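Local atomic coordinates of putative acyl-[acyl-carrier-protein] desaturase DesA2 (Mycobacterium tuberculosis, PDB entry 1ZA0), a protein that may act as a desaturase in mycobacterial fatty acid biosynthesis, using two bound iron ions per subunit. Residues A[64-72]-A[165-173]; A[99-110]-A[185-196]. All coordinates share one frame; numbering follows the deposited sequence.

Interaction 1: A[64-72]-A[165-173]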
loop_
_atom_site.group_PDB
_atom_site.type_symbol
_atom_site.label_atom_id
_atom_site.label_comp_id
_atom_site.label_asym_id
_atom_site.label_seq_id
_atom_site.Cartn_x
_atom_site.Cartn_y
_atom_site.Cartn_z
ATOM N N THR A 64 -6.830 15.811 -6.618
ATOM C CA THR A 64 -7.019 14.343 -6.550
ATOM C C THR A 64 -5.709 13.631 -6.263
ATOM O O THR A 64 -5.695 12.663 -5.484
ATOM C CB THR A 64 -7.606 13.743 -7.812
ATOM O OG1 THR A 64 -6.820 14.126 -8.961
ATOM C CG2 THR A 64 -9.054 14.297 -8.055
ATOM N N ILE A 65 -4.652 14.109 -6.915
ATOM C CA ILE A 65 -3.353 13.507 -6.840
ATOM C C ILE A 65 -2.774 13.690 -5.436
ATOM O O ILE A 65 -2.268 12.710 -4.837
ATOM C CB ILE A 65 -2.408 14.056 -7.917
ATOM C CG1 ILE A 65 -2.934 13.728 -9.340
ATOM C CG2 ILE A 65 -1.002 13.540 -7.663
ATOM C CD1 ILE A 65 -3.272 12.309 -9.557
ATOM N N THR A 66 -2.846 14.917 -4.902
ATOM C CA THR A 66 -2.331 15.174 -3.531
ATOM C C THR A 66 -3.166 14.520 -2.425
ATOM O O THR A 66 -2.615 14.044 -1.445
ATOM C CB THR A 66 -2.183 16.729 -3.252
ATOM O OG1 THR A 66 -3.421 17.388 -3.464
ATOM C CG2 THR A 66 -1.252 17.370 -4.232
ATOM N N ASP A 67 -4.493 14.448 -2.582
ATOM C CA ASP A 67 -5.295 13.717 -1.644
ATOM C C ASP A 67 -4.850 12.253 -1.596
ATOM O O ASP A 67 -4.701 11.676 -0.512
ATOM C CB ASP A 67 -6.776 13.722 -2.017
ATOM C CG ASP A 67 -7.480 15.088 -1.808
ATOM O OD1 ASP A 67 -6.889 16.015 -1.201
ATOM O OD2 ASP A 67 -8.643 15.261 -2.247
ATOM N N ALA A 68 -4.697 11.637 -2.773
ATOM C CA ALA A 68 -4.247 10.227 -2.875
ATOM C C ALA A 68 -2.878 10.042 -2.162
ATOM O O ALA A 68 -2.667 9.052 -1.438
ATOM C CB ALA A 68 -4.169 9.809 -4.290
ATOM N N CYS A 69 -1.980 10.992 -2.355
ATOM C CA CYS A 69 -0.662 10.902 -1.753
ATOM C C CYS A 69 -0.711 11.032 -0.197
ATOM O O CYS A 69 0.060 10.415 0.480
ATOM C CB CYS A 69 0.291 11.952 -2.308
ATOM S SG CYS A 69 0.817 11.652 -4.002
ATOM N N GLU A 70 -1.571 11.895 0.306
ATOM C CA GLU A 70 -1.742 12.087 1.744
ATOM C C GLU A 70 -2.316 10.861 2.387
ATOM O O GLU A 70 -1.852 10.459 3.442
ATOM C CB GLU A 70 -2.614 13.299 2.064
ATOM C CG GLU A 70 -1.973 14.571 1.577
ATOM C CD GLU A 70 -2.776 15.813 1.876
ATOM O OE1 GLU A 70 -3.839 16.069 1.267
ATOM O OE2 GLU A 70 -2.281 16.561 2.743
ATOM N N ILE A 71 -3.276 10.215 1.712
ATOM C CA ILE A 71 -3.800 8.944 2.210
ATOM C C ILE A 71 -2.709 7.901 2.290
ATOM O O ILE A 71 -2.588 7.206 3.304
ATOM C CB ILE A 71 -4.973 8.452 1.306
ATOM C CG1 ILE A 71 -6.167 9.388 1.466
ATOM C CG2 ILE A 71 -5.329 6.945 1.632
ATOM C CD1 ILE A 71 -7.153 9.281 0.278
ATOM N N LEU A 72 -1.852 7.812 1.256
ATOM C CA LEU A 72 -0.763 6.818 1.246
ATOM C C LEU A 72 0.232 7.036 2.370
ATOM O O LEU A 72 0.725 6.083 3.057
ATOM C CB LEU A 72 0.020 6.812 -0.069
ATOM C CG LEU A 72 -0.517 6.036 -1.235
ATOM C CD1 LEU A 72 0.359 6.224 -2.505
ATOM C CD2 LEU A 72 -0.688 4.596 -0.851
ATOM N N PHE A 165 -4.261 0.746 -6.008
ATOM C CA PHE A 165 -4.197 2.170 -5.675
ATOM C C PHE A 165 -3.021 2.869 -6.321
ATOM O O PHE A 165 -3.225 3.860 -7.016
ATOM C CB PHE A 165 -4.213 2.321 -4.137
ATOM C CG PHE A 165 -4.370 3.727 -3.621
ATOM C CD1 PHE A 165 -5.529 4.112 -2.964
ATOM C CD2 PHE A 165 -3.304 4.650 -3.721
ATOM C CE1 PHE A 165 -5.673 5.421 -2.422
ATOM C CE2 PHE A 165 -3.409 5.919 -3.167
ATOM C CZ PHE A 165 -4.636 6.318 -2.535
ATOM N N CYS A 166 -1.785 2.350 -6.147
ATOM C CA CYS A 166 -0.621 3.047 -6.601
ATOM C C CYS A 166 -0.440 2.936 -8.127
ATOM O O CYS A 166 0.063 3.876 -8.775
ATOM C CB CYS A 166 0.641 2.549 -5.891
ATOM S SG CYS A 166 0.668 2.952 -4.144
ATOM N N ARG A 167 -0.821 1.784 -8.693
ATOM C CA ARG A 167 -0.863 1.655 -10.131
ATOM C C ARG A 167 -1.815 2.704 -10.783
ATOM O O ARG A 167 -1.415 3.383 -11.765
ATOM C CB ARG A 167 -1.246 0.227 -10.557
ATOM C CG ARG A 167 -1.244 0.091 -12.086
ATOM N N ASN A 168 -3.030 2.835 -10.230
ATOM C CA ASN A 168 -4.042 3.678 -10.782
ATOM C C ASN A 168 -3.592 5.112 -10.599
ATOM O O ASN A 168 -3.840 5.979 -11.450
ATOM C CB ASN A 168 -5.432 3.460 -10.132
ATOM C CG ASN A 168 -6.037 2.080 -10.455
ATOM O OD1 ASN A 168 -5.520 1.348 -11.339
ATOM N ND2 ASN A 168 -7.154 1.752 -9.780
ATOM N N LEU A 169 -2.990 5.402 -9.464
ATOM C CA LEU A 169 -2.501 6.751 -9.216
ATOM C C LEU A 169 -1.360 7.154 -10.116
ATOM O O LEU A 169 -1.397 8.223 -10.699
ATOM C CB LEU A 169 -2.101 6.895 -7.744
ATOM C CG LEU A 169 -1.491 8.214 -7.328
ATOM C CD1 LEU A 169 -2.395 9.427 -7.454
ATOM C CD2 LEU A 169 -0.909 8.102 -5.893
ATOM N N ALA A 170 -0.340 6.317 -10.239
ATOM C CA ALA A 170 0.812 6.583 -11.089
ATOM C C ALA A 170 0.309 6.906 -12.565
ATOM O O ALA A 170 0.734 7.867 -13.165
ATOM C CB ALA A 170 1.749 5.364 -11.086
ATOM N N ALA A 171 -0.688 6.159 -13.036
ATOM C CA ALA A 171 -1.172 6.263 -14.378
ATOM C C ALA A 171 -1.853 7.629 -14.614
ATOM O O ALA A 171 -2.000 7.992 -15.735
ATOM C CB ALA A 171 -2.107 5.141 -14.698
ATOM N N GLN A 172 -2.305 8.317 -13.566
ATOM C CA GLN A 172 -2.985 9.613 -13.665
ATOM C C GLN A 172 -2.087 10.807 -13.387
ATOM O O GLN A 172 -2.549 11.952 -13.520
ATOM C CB GLN A 172 -4.207 9.687 -12.745
ATOM C CG GLN A 172 -5.357 8.743 -13.141
ATOM C CD GLN A 172 -6.593 8.837 -12.293
ATOM O OE1 GLN A 172 -6.795 9.833 -11.617
ATOM N NE2 GLN A 172 -7.443 7.792 -12.316
ATOM N N ILE A 173 -0.838 10.568 -13.002
ATOM C CA ILE A 173 0.119 11.651 -12.662
ATOM C C ILE A 173 0.982 12.073 -13.840
ATOM O O ILE A 173 1.717 11.272 -14.362
ATOM C CB ILE A 173 1.093 11.208 -11.506
ATOM C CG1 ILE A 173 0.304 10.987 -10.221
ATOM C CG2 ILE A 173 2.199 12.212 -11.299
ATOM C CD1 ILE A 173 1.166 10.414 -9.042
HETATM O O HOH W 1 -6.512 12.899 -11.368
#
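Residues 64-72 and 165-173 run nearly antiparallel, their helix axes inclined at 151° and 10.7 Å apart at the closest approach. The first segment belongs to helix 63-77; the second covers the last turns of helix 148-172 and runs on to Ile173. Both are part of the helical bundle of the type 2 fatty acid desaturases, which belong to the ferritin clan. Leu169 packs as a knob into a hole formed by Ile65, Ala68, Cys69 and Leu72. Its CG lies anti to the backbone N (chi1 176°), and the two methyls share the work. Leu169 CD1 lies 3.6 Å from Ala68 CB and also meets the tip of Ile65. Leu169 CD2 lies near Ala68 CB and Leu72 CD1, with Cys69 SG farther off.

Leu72 and Phe165 lie alongside each other, pointing opposite ways. Leu72 CG stands 3.5 Å from Phe165 CE2, coming at the ring obliquely. The same ring meets the backbone of the other helix at its edge, where Ala68 O is near the ring plane and 3.5 Å from Phe165 CZ. The methyl of Ala68 touches CZ as well. Cys166 SG packs against Leu72 CD1 at 3.7 Å. At the other end, Ile65 CG2 lies 3.8 Å from Ile173 CG1.

Val239 of helix 233-241 also touches Ala68 and Ile71. The amide nitrogen of Gln172 is held by Ala242 O. Polar contact across the pair comes through one water, which lies 2.7 Å from Thr64 OG1 and donates to Gln172 OE1 over 3.1 Å.

Interaction 2: A[99-110]-A[185-196]. With MN (manganese (II) ion), chain B; EDO (1,2-ethanediol), chain C.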
loop_
_atom_site.group_PDB
_atom_site.type_symbol
_atom_site.label_atom_id
_atom_site.label_comp_id
_atom_site.label_asym_id
_atom_site.label_seq_id
_atom_site.Cartn_x
_atom_site.Cartn_y
_atom_site.Cartn_z
ATOM N N TRP A 99 12.252 -11.568 6.441
ATOM C CA TRP A 99 11.211 -10.953 5.604
ATOM C C TRP A 99 10.564 -9.766 6.290
ATOM O O TRP A 99 10.479 -8.700 5.652
ATOM C CB TRP A 99 10.162 -11.939 5.148
ATOM C CG TRP A 99 8.940 -11.322 4.494
ATOM C CD1 TRP A 99 7.653 -11.464 4.916
ATOM C CD2 TRP A 99 8.883 -10.452 3.363
ATOM N NE1 TRP A 99 6.795 -10.801 4.072
ATOM C CE2 TRP A 99 7.506 -10.167 3.117
ATOM C CE3 TRP A 99 9.825 -9.932 2.483
ATOM C CZ2 TRP A 99 7.063 -9.341 2.065
ATOM C CZ3 TRP A 99 9.360 -9.113 1.405
ATOM C CH2 TRP A 99 8.012 -8.812 1.248
ATOM N N LEU A 100 10.108 -9.913 7.543
ATOM C CA LEU A 100 9.378 -8.798 8.182
ATOM C C LEU A 100 10.234 -7.553 8.234
ATOM O O LEU A 100 9.690 -6.449 8.089
ATOM C CB LEU A 100 8.760 -9.080 9.575
ATOM N N GLY A 101 11.541 -7.735 8.432
ATOM C CA GLY A 101 12.500 -6.649 8.545
ATOM C C GLY A 101 12.656 -5.971 7.186
ATOM O O GLY A 101 12.613 -4.730 7.113
ATOM N N ARG A 102 12.810 -6.779 6.140
ATOM C CA ARG A 102 12.868 -6.282 4.770
ATOM C C ARG A 102 11.573 -5.556 4.326
ATOM O O ARG A 102 11.643 -4.447 3.788
ATOM C CB ARG A 102 13.259 -7.367 3.780
ATOM C CG ARG A 102 13.299 -6.871 2.300
ATOM C CD ARG A 102 14.342 -5.836 2.022
ATOM N NE ARG A 102 14.461 -5.651 0.596
ATOM C CZ ARG A 102 15.497 -6.077 -0.122
ATOM N NH1 ARG A 102 16.516 -6.627 0.494
ATOM N NH2 ARG A 102 15.505 -5.943 -1.442
ATOM N N TRP A 103 10.432 -6.160 4.574
ATOM C CA TRP A 103 9.134 -5.602 4.221
ATOM C C TRP A 103 8.966 -4.271 4.939
ATOM O O TRP A 103 8.621 -3.273 4.321
ATOM C CB TRP A 103 7.979 -6.560 4.563
ATOM C CG TRP A 103 6.603 -5.952 4.364
ATOM C CD1 TRP A 103 5.970 -5.862 3.191
ATOM C CD2 TRP A 103 5.718 -5.388 5.339
ATOM N NE1 TRP A 103 4.767 -5.219 3.343
ATOM C CE2 TRP A 103 4.592 -4.926 4.662
ATOM C CE3 TRP A 103 5.790 -5.173 6.724
ATOM C CZ2 TRP A 103 3.537 -4.283 5.302
ATOM C CZ3 TRP A 103 4.765 -4.513 7.356
ATOM C CH2 TRP A 103 3.628 -4.111 6.653
ATOM N N THR A 104 9.212 -4.273 6.259
ATOM C CA THR A 104 9.170 -3.034 7.045
ATOM C C THR A 104 10.028 -1.882 6.476
ATOM O O THR A 104 9.587 -0.758 6.419
ATOM C CB THR A 104 9.569 -3.347 8.508
ATOM O OG1 THR A 104 8.584 -4.273 9.004
ATOM C CG2 THR A 104 9.385 -2.124 9.417
ATOM N N ALA A 105 11.246 -2.167 6.119
ATOM C CA ALA A 105 12.139 -1.172 5.575
ATOM C C ALA A 105 11.623 -0.619 4.248
ATOM O O ALA A 105 11.860 0.558 3.926
ATOM C CB ALA A 105 13.538 -1.801 5.330
ATOM N N GLU A 106 11.011 -1.491 3.409
ATOM C CA GLU A 106 10.417 -1.024 2.140
ATOM C C GLU A 106 9.225 -0.088 2.355
ATOM O O GLU A 106 9.161 0.959 1.712
ATOM C CB GLU A 106 10.067 -2.167 1.225
ATOM C CG GLU A 106 11.298 -2.908 0.741
ATOM C CD GLU A 106 10.981 -4.094 -0.237
ATOM O OE1 GLU A 106 9.810 -4.312 -0.666
ATOM O OE2 GLU A 106 11.957 -4.740 -0.635
ATOM N N GLU A 107 8.345 -0.447 3.272
ATOM C CA GLU A 107 7.241 0.376 3.635
ATOM C C GLU A 107 7.745 1.768 4.146
ATOM O O GLU A 107 7.168 2.855 3.831
ATOM C CB GLU A 107 6.382 -0.291 4.713
ATOM C CG GLU A 107 5.624 -1.554 4.307
ATOM C CD GLU A 107 4.585 -1.282 3.221
ATOM O OE1 GLU A 107 3.750 -0.411 3.372
ATOM O OE2 GLU A 107 4.657 -1.888 2.193
ATOM N N HIS A 108 8.730 1.719 4.995
ATOM C CA HIS A 108 9.282 2.925 5.556
ATOM C C HIS A 108 9.834 3.839 4.462
ATOM O O HIS A 108 9.697 5.029 4.524
ATOM C CB HIS A 108 10.449 2.612 6.468
ATOM C CG HIS A 108 10.897 3.797 7.249
ATOM N ND1 HIS A 108 12.054 3.799 7.989
ATOM C CD2 HIS A 108 10.344 5.028 7.413
ATOM C CE1 HIS A 108 12.175 4.961 8.613
ATOM N NE2 HIS A 108 11.152 5.727 8.278
ATOM N N LEU A 109 10.573 3.243 3.545
ATOM C CA LEU A 109 11.143 3.902 2.394
ATOM C C LEU A 109 10.096 4.682 1.581
ATOM O O LEU A 109 10.343 5.837 1.220
ATOM C CB LEU A 109 11.919 2.918 1.519
ATOM C CG LEU A 109 12.663 3.648 0.358
ATOM C CD1 LEU A 109 14.037 4.171 0.818
ATOM C CD2 LEU A 109 12.810 2.746 -0.806
ATOM N N HIS A 110 8.929 4.086 1.388
ATOM C CA HIS A 110 7.822 4.680 0.699
ATOM C C HIS A 110 7.365 5.931 1.433
ATOM O O HIS A 110 7.192 6.978 0.797
ATOM C CB HIS A 110 6.587 3.678 0.627
ATOM C CG HIS A 110 6.897 2.416 -0.118
ATOM N ND1 HIS A 110 6.104 1.276 -0.042
ATOM C CD2 HIS A 110 7.887 2.140 -1.013
ATOM C CE1 HIS A 110 6.623 0.359 -0.849
ATOM N NE2 HIS A 110 7.700 0.859 -1.450
ATOM N N ILE A 185 6.898 2.672 -5.964
ATOM C CA ILE A 185 6.071 2.177 -4.863
ATOM C C ILE A 185 5.109 1.072 -5.329
ATOM O O ILE A 185 5.001 -0.026 -4.667
ATOM C CB ILE A 185 5.281 3.312 -4.208
ATOM C CG1 ILE A 185 6.226 4.300 -3.511
ATOM C CG2 ILE A 185 4.266 2.765 -3.194
ATOM C CD1 ILE A 185 5.460 5.477 -2.815
ATOM N N ALA A 186 4.447 1.320 -6.474
ATOM C CA ALA A 186 3.501 0.341 -7.032
ATOM C C ALA A 186 4.189 -1.007 -7.285
ATOM O O ALA A 186 3.584 -2.049 -6.985
ATOM C CB ALA A 186 2.901 0.822 -8.284
ATOM N N ARG A 187 5.382 -0.970 -7.857
ATOM C CA ARG A 187 6.176 -2.171 -8.132
ATOM C C ARG A 187 6.593 -2.939 -6.870
ATOM O O ARG A 187 6.624 -4.197 -6.860
ATOM C CB ARG A 187 7.389 -1.835 -8.957
ATOM C CG ARG A 187 7.058 -1.389 -10.343
ATOM C CD ARG A 187 8.261 -0.955 -11.176
ATOM N NE ARG A 187 7.806 -0.159 -12.332
ATOM C CZ ARG A 187 7.238 -0.671 -13.423
ATOM N NH1 ARG A 187 7.133 -2.013 -13.588
ATOM N NH2 ARG A 187 6.826 0.149 -14.386
ATOM N N ASP A 188 6.884 -2.212 -5.804
ATOM C CA ASP A 188 7.131 -2.821 -4.508
ATOM C C ASP A 188 5.863 -3.452 -3.992
ATOM O O ASP A 188 5.920 -4.570 -3.501
ATOM C CB ASP A 188 7.668 -1.822 -3.472
ATOM C CG ASP A 188 9.095 -1.426 -3.705
ATOM O OD1 ASP A 188 9.904 -2.127 -4.392
ATOM O OD2 ASP A 188 9.536 -0.372 -3.187
ATOM N N GLU A 189 4.710 -2.796 -4.131
ATOM C CA GLU A 189 3.491 -3.336 -3.630
ATOM C C GLU A 189 3.086 -4.661 -4.351
ATOM O O GLU A 189 2.536 -5.560 -3.699
ATOM C CB GLU A 189 2.314 -2.351 -3.739
ATOM C CG GLU A 189 2.546 -0.984 -3.108
ATOM C CD GLU A 189 2.567 -0.993 -1.590
ATOM O OE1 GLU A 189 1.694 -0.275 -0.983
ATOM O OE2 GLU A 189 3.476 -1.634 -1.005
ATOM N N VAL A 190 3.374 -4.759 -5.651
ATOM C CA VAL A 190 3.164 -5.998 -6.396
ATOM C C VAL A 190 3.981 -7.158 -5.775
ATOM O O VAL A 190 3.488 -8.299 -5.602
ATOM C CB VAL A 190 3.430 -5.787 -7.899
ATOM C CG1 VAL A 190 3.572 -7.134 -8.666
ATOM C CG2 VAL A 190 2.331 -4.876 -8.524
ATOM N N ARG A 191 5.208 -6.834 -5.472
ATOM C CA ARG A 191 6.128 -7.745 -4.823
ATOM C C ARG A 191 5.706 -8.142 -3.418
ATOM O O ARG A 191 5.818 -9.326 -3.039
ATOM C CB ARG A 191 7.538 -7.179 -4.869
ATOM C CG ARG A 191 8.109 -7.197 -6.234
ATOM C CD ARG A 191 9.346 -6.308 -6.396
ATOM N NE ARG A 191 10.453 -6.573 -5.477
ATOM C CZ ARG A 191 11.386 -7.521 -5.667
ATOM N NH1 ARG A 191 11.281 -8.382 -6.662
ATOM N NH2 ARG A 191 12.399 -7.662 -4.821
ATOM N N HIS A 192 5.117 -7.186 -2.667
ATOM C CA HIS A 192 4.642 -7.446 -1.343
ATOM C C HIS A 192 3.449 -8.424 -1.414
ATOM O O HIS A 192 3.327 -9.427 -0.626
ATOM C CB HIS A 192 4.264 -6.114 -0.645
ATOM C CG HIS A 192 5.449 -5.215 -0.330
ATOM N ND1 HIS A 192 5.315 -3.990 0.306
ATOM C CD2 HIS A 192 6.771 -5.339 -0.641
ATOM C CE1 HIS A 192 6.526 -3.455 0.456
ATOM N NE2 HIS A 192 7.417 -4.221 -0.149
ATOM N N GLU A 193 2.527 -8.095 -2.293
ATOM C CA GLU A 193 1.372 -8.908 -2.454
ATOM C C GLU A 193 1.767 -10.378 -2.845
ATOM O O GLU A 193 1.132 -11.319 -2.364
ATOM C CB GLU A 193 0.371 -8.298 -3.451
ATOM C CG GLU A 193 -0.910 -9.146 -3.537
ATOM C CD GLU A 193 -1.667 -9.068 -4.859
ATOM O OE1 GLU A 193 -1.291 -8.249 -5.737
ATOM O OE2 GLU A 193 -2.699 -9.812 -4.996
ATOM N N GLU A 194 2.740 -10.514 -3.732
ATOM C CA GLU A 194 3.144 -11.795 -4.326
ATOM C C GLU A 194 3.655 -12.651 -3.132
ATOM O O GLU A 194 3.319 -13.803 -2.974
ATOM C CB GLU A 194 4.271 -11.590 -5.339
ATOM C CG GLU A 194 4.948 -12.830 -5.935
ATOM C CD GLU A 194 5.996 -12.479 -6.951
ATOM O OE1 GLU A 194 6.296 -11.261 -7.077
ATOM O OE2 GLU A 194 6.531 -13.367 -7.686
ATOM N N PHE A 195 4.477 -12.042 -2.310
ATOM C CA PHE A 195 5.068 -12.698 -1.137
ATOM C C PHE A 195 4.009 -13.164 -0.176
ATOM O O PHE A 195 3.927 -14.380 0.105
ATOM C CB PHE A 195 6.082 -11.771 -0.448
ATOM C CG PHE A 195 7.145 -12.490 0.373
ATOM C CD1 PHE A 195 8.483 -12.278 0.121
ATOM C CD2 PHE A 195 6.805 -13.307 1.422
ATOM C CE1 PHE A 195 9.475 -12.888 0.908
ATOM C CE2 PHE A 195 7.789 -13.946 2.192
ATOM C CZ PHE A 195 9.121 -13.747 1.921
ATOM N N PHE A 196 3.136 -12.259 0.299
ATOM C CA PHE A 196 2.083 -12.689 1.210
ATOM C C PHE A 196 1.137 -13.673 0.561
ATOM O O PHE A 196 0.655 -14.632 1.196
ATOM C CB PHE A 196 1.298 -11.530 1.837
ATOM C CG PHE A 196 2.123 -10.728 2.822
ATOM C CD1 PHE A 196 2.527 -11.295 4.034
ATOM C CD2 PHE A 196 2.513 -9.437 2.523
ATOM C CE1 PHE A 196 3.290 -10.567 4.941
ATOM C CE2 PHE A 196 3.281 -8.696 3.431
ATOM C CZ PHE A 196 3.685 -9.281 4.624
HETATM MN MN MN B . 3.364 -2.760 0.726
HETATM C C1 EDO C . 13.104 -0.468 -2.258
HETATM O O1 EDO C . 14.364 -0.114 -2.749
HETATM C C2 EDO C . 12.678 -1.803 -2.831
HETATM O O2 EDO C . 12.611 -1.799 -4.243
HETATM O O HOH W 2 12.995 -5.285 -3.199
HETATM O O HOH W 3 10.118 -4.724 -3.373
HETATM O O HOH W 4 1.655 -1.756 1.607
#
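His192 reaches across from residues 185-196 to residues 99-110 and meets a partner at both ring nitrogens. His192 ND1 binds the manganese ion at 2.3 Å. His192 NE2 points to Glu106 OE1; the modelled distance of 2.4 Å is too short to be trusted in detail. The carboxylate and ring planes are 19° apart, so nearly coplanar. The metal bond and Glu106 together probably hold the imidazole in place. Trp103 turns its edge to one face of the ring, with CD1 over the centre. The indole NE1 of Trp103 is hydrogen-bonded to Glu159.

His110 comes from the other helix in the reverse sense. His110 NE2 donates to the anti lone pair of Asp188 OD2, 2.8 Å away and nearly straight at 171°. Ile185 CG2 covers one face of this ring in a CH-pi contact, and Glu106 O lies over the opposite face.

The two antiparallel helices carry metal ligands of the diiron-type four-helix bundle. Glu107 OE2 and Glu189 OE2 each bind the manganese at 2.1 Å. Both side chains are bent at chi2, which swings the carboxylates in toward the metal. Glu159 and water 4 complete the site, and Lys76 forms salt bridges with the outer oxygens of both glutamates. His110 does not bind the manganese; as in relatives it probably binds the other iron of the pair.

Beyond the metal the contact becomes aromatic. Trp99 and Phe195 stack face to face, their planes 5° apart and the centroid of the indole five-membered ring 3.6 Å from that of Phe195. The edge of Trp99 points at the face of Phe196 in an offset edge-to-face pair, and Phe196 points its own edge at the face of Trp103. On another side, water 3 donates to Glu106 OE1 and Asp188 OD1 and accepts from Arg191 NE at 2.8 Å.

How the interactions relate
Interactions 1 and 2 have centres about 18 Å apart and pair four different helices of one bundle. Their segments alternate along the chain. They meet where helix 148-172 packs on helix 176-206: Cys166 SG lies 3.7 Å from Ile185 CG2, and Cys166 CB lies 3.7 Å from Ala186 CB. Interaction 2 holds three of the four protein ligands of the manganese. The fourth, Glu159, is on helix 148-172, the helix that supplies residues 165-173 to interaction 1. Interaction 1 is mostly apolar packing near the metal site. The side chain of Cys166 is about 8 Å from the manganese and about 4 Å from that of Glu189.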